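Local coordinates for protein TlmII (Streptoalloteichus hindustanus, PDB 4HVM) that takes part in biosynthesis of the antibiotic tallysomycin, probably as a condensation-domain protein of the nonribosomal peptide machinery that handles phosphopantetheine-bound intermediates, at residues Val122-Val127 / Leu136-His141. Sequence-based numbering, arbitrary orientation.
Sequences VRLHLV and LGVVAH
Val-139, the residue most covered by the contact, directs one methyl to Arg-123 and the other to His-125 on the same face of the sheet. CG1, anti to the backbone N (chi1 180°), meets the Arg-123 guanidinium, with NH1 3.6 Å from Val-139 CG1. CG2, anti to the carbonyl carbon, meets the imidazole: His-125 CD2 lies 3.7 Å from Val-139 CG2, and NE2 is equally near. Both approaches are oblique, and the methyls make van der Waals contacts. The polar tips converge elsewhere, on Asp-109 of helix 98-110: Arg-123 NH1 forms a salt bridge and His-125 NE2 a hydrogen bond with the same carboxylate oxygen, OD2, which probably offsets the arginine charge.

Arg-123 and Val-139 form an antiparallel hydrogen-bonded pair, evidenced by reciprocal bonds: Arg-123 N to Val-139 O and Val-139 N to Arg-123 O, each 2.9 Å. His-125 pairs likewise with Gly-137; its N lies 2.7 Å from Gly-137 O, and Gly-137 N reaches a lone pair of His-125 O. Gly-137 brings no side chain to the histidine face, and its carbonyl O lies at the imidazole edge.

On the reverse face, Val-138 CG2 is 3.9 Å from Leu-124 CD2 and 4.1 Å from Val-122 CG1, while Val-122 CG2 packs on Ala-140 CB.

Segments 122-127 and 136-141 run antiparallel, their axes at 157°, as the arms of a beta hairpin. Strand 87-91 pairs beyond 122-128, in parallel, and strand 36-44 beyond 133-141. Helix 98-110 covers the Val-139 face; on the reverse, helix 49-62 packs on Leu-124 and helix 147-161 on Leu-136 and Val-138. A mixed sheet with helices on both faces is consistent with the chloramphenicol acetyltransferase-like half of condensation domains, and the hairpin lies within it.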
loop_
_atom_site.group_PDB
_atom_site.type_symbol
_atom_site.label_atom_id
_atom_site.label_comp_id
_atom_site.label_asym_id
_atom_site.label_seq_id
_atom_site.Cartn_x
_atom_site.Cartn_y
_atom_site.Cartn_z
ATOM N N VAL A 122 13.555 8.610 -3.666
ATOM C CA VAL A 122 13.804 7.309 -3.057
ATOM C C VAL A 122 15.079 7.375 -2.232
ATOM O O VAL A 122 16.181 7.406 -2.778
ATOM C CB VAL A 122 13.938 6.200 -4.110
ATOM C CG1 VAL A 122 14.334 4.888 -3.451
ATOM C CG2 VAL A 122 12.635 6.043 -4.881
ATOM N N ARG A 123 14.922 7.407 -0.912
ATOM C CA ARG A 123 16.061 7.504 -0.005
ATOM C C ARG A 123 16.338 6.171 0.684
ATOM O O ARG A 123 15.440 5.566 1.265
ATOM C CB ARG A 123 15.813 8.597 1.039
ATOM C CG ARG A 123 15.727 9.994 0.448
ATOM C CD ARG A 123 15.126 10.992 1.423
ATOM N NE ARG A 123 14.038 11.738 0.799
ATOM C CZ ARG A 123 12.839 11.909 1.344
ATOM N NH1 ARG A 123 12.568 11.398 2.537
ATOM N NH2 ARG A 123 11.911 12.600 0.695
ATOM N N LEU A 124 17.583 5.713 0.611
ATOM C CA LEU A 124 17.983 4.495 1.299
ATOM C C LEU A 124 18.687 4.864 2.594
ATOM O O LEU A 124 19.634 5.649 2.586
ATOM C CB LEU A 124 18.891 3.634 0.419
ATOM C CG LEU A 124 18.264 3.077 -0.853
ATOM C CD1 LEU A 124 19.231 2.157 -1.580
ATOM C CD2 LEU A 124 16.967 2.351 -0.528
ATOM N N HIS A 125 18.214 4.311 3.707
ATOM C CA HIS A 125 18.827 4.567 5.006
ATOM C C HIS A 125 19.639 3.363 5.482
ATOM O O HIS A 125 19.153 2.233 5.470
ATOM C CB HIS A 125 17.763 4.937 6.043
ATOM C CG HIS A 125 17.106 6.261 5.794
ATOM N ND1 HIS A 125 17.464 7.408 6.470
ATOM C CD2 HIS A 125 16.115 6.621 4.944
ATOM C CE1 HIS A 125 16.722 8.417 6.046
ATOM N NE2 HIS A 125 15.896 7.965 5.120
ATOM N N LEU A 126 20.880 3.612 5.889
ATOM C CA LEU A 126 21.724 2.581 6.481
ATOM C C LEU A 126 21.918 2.925 7.956
ATOM O O LEU A 126 22.791 3.717 8.309
ATOM C CB LEU A 126 23.070 2.505 5.752
ATOM C CG LEU A 126 23.908 1.232 5.893
ATOM C CD1 LEU A 126 24.841 1.096 4.705
ATOM C CD2 LEU A 126 24.704 1.221 7.190
ATOM N N VAL A 127 21.091 2.336 8.812
ATOM C CA VAL A 127 21.086 2.686 10.228
ATOM C C VAL A 127 21.669 1.558 11.071
ATOM O O VAL A 127 21.133 0.451 11.088
ATOM C CB VAL A 127 19.659 2.987 10.725
ATOM C CG1 VAL A 127 19.700 3.654 12.084
ATOM C CG2 VAL A 127 18.913 3.862 9.728
ATOM N N LEU A 136 18.439 -1.561 7.130
ATOM C CA LEU A 136 18.414 -0.967 5.801
ATOM C C LEU A 136 16.988 -0.539 5.501
ATOM O O LEU A 136 16.112 -1.380 5.312
ATOM C CB LEU A 136 18.885 -1.968 4.749
ATOM C CG LEU A 136 18.879 -1.462 3.304
ATOM C CD1 LEU A 136 20.071 -0.553 3.009
ATOM C CD2 LEU A 136 18.826 -2.625 2.332
ATOM N N GLY A 137 16.749 0.765 5.466
ATOM C CA GLY A 137 15.407 1.270 5.257
ATOM C C GLY A 137 15.252 2.035 3.959
ATOM O O GLY A 137 16.219 2.578 3.429
ATOM N N VAL A 138 14.027 2.071 3.446
ATOM C CA VAL A 138 13.727 2.845 2.249
ATOM C C VAL A 138 12.568 3.802 2.510
ATOM O O VAL A 138 11.550 3.428 3.093
ATOM C CB VAL A 138 13.416 1.936 1.031
ATOM C CG1 VAL A 138 12.257 0.992 1.330
ATOM C CG2 VAL A 138 13.122 2.771 -0.203
ATOM N N VAL A 139 12.746 5.050 2.096
ATOM C CA VAL A 139 11.689 6.049 2.183
ATOM C C VAL A 139 11.393 6.549 0.777
ATOM O O VAL A 139 12.201 7.266 0.189
ATOM C CB VAL A 139 12.108 7.226 3.070
ATOM C CG1 VAL A 139 10.995 8.257 3.139
ATOM C CG2 VAL A 139 12.474 6.733 4.460
ATOM N N ALA A 140 10.240 6.175 0.236
ATOM C CA ALA A 140 9.996 6.399 -1.184
ATOM C C ALA A 140 8.646 7.011 -1.533
ATOM O O ALA A 140 7.637 6.757 -0.877
ATOM C CB ALA A 140 10.191 5.101 -1.954
ATOM N N HIS A 141 8.651 7.816 -2.589
ATOM C CA HIS A 141 7.436 8.375 -3.163
ATOM C C HIS A 141 6.642 7.241 -3.804
ATOM O O HIS A 141 7.213 6.386 -4.484
ATOM C CB HIS A 141 7.815 9.418 -4.214
ATOM C CG HIS A 141 6.702 10.344 -4.587
ATOM N ND1 HIS A 141 5.627 9.947 -5.352
ATOM C CD2 HIS A 141 6.508 11.656 -4.317
ATOM C CE1 HIS A 141 4.815 10.973 -5.531
ATOM N NE2 HIS A 141 5.326 12.022 -4.912
#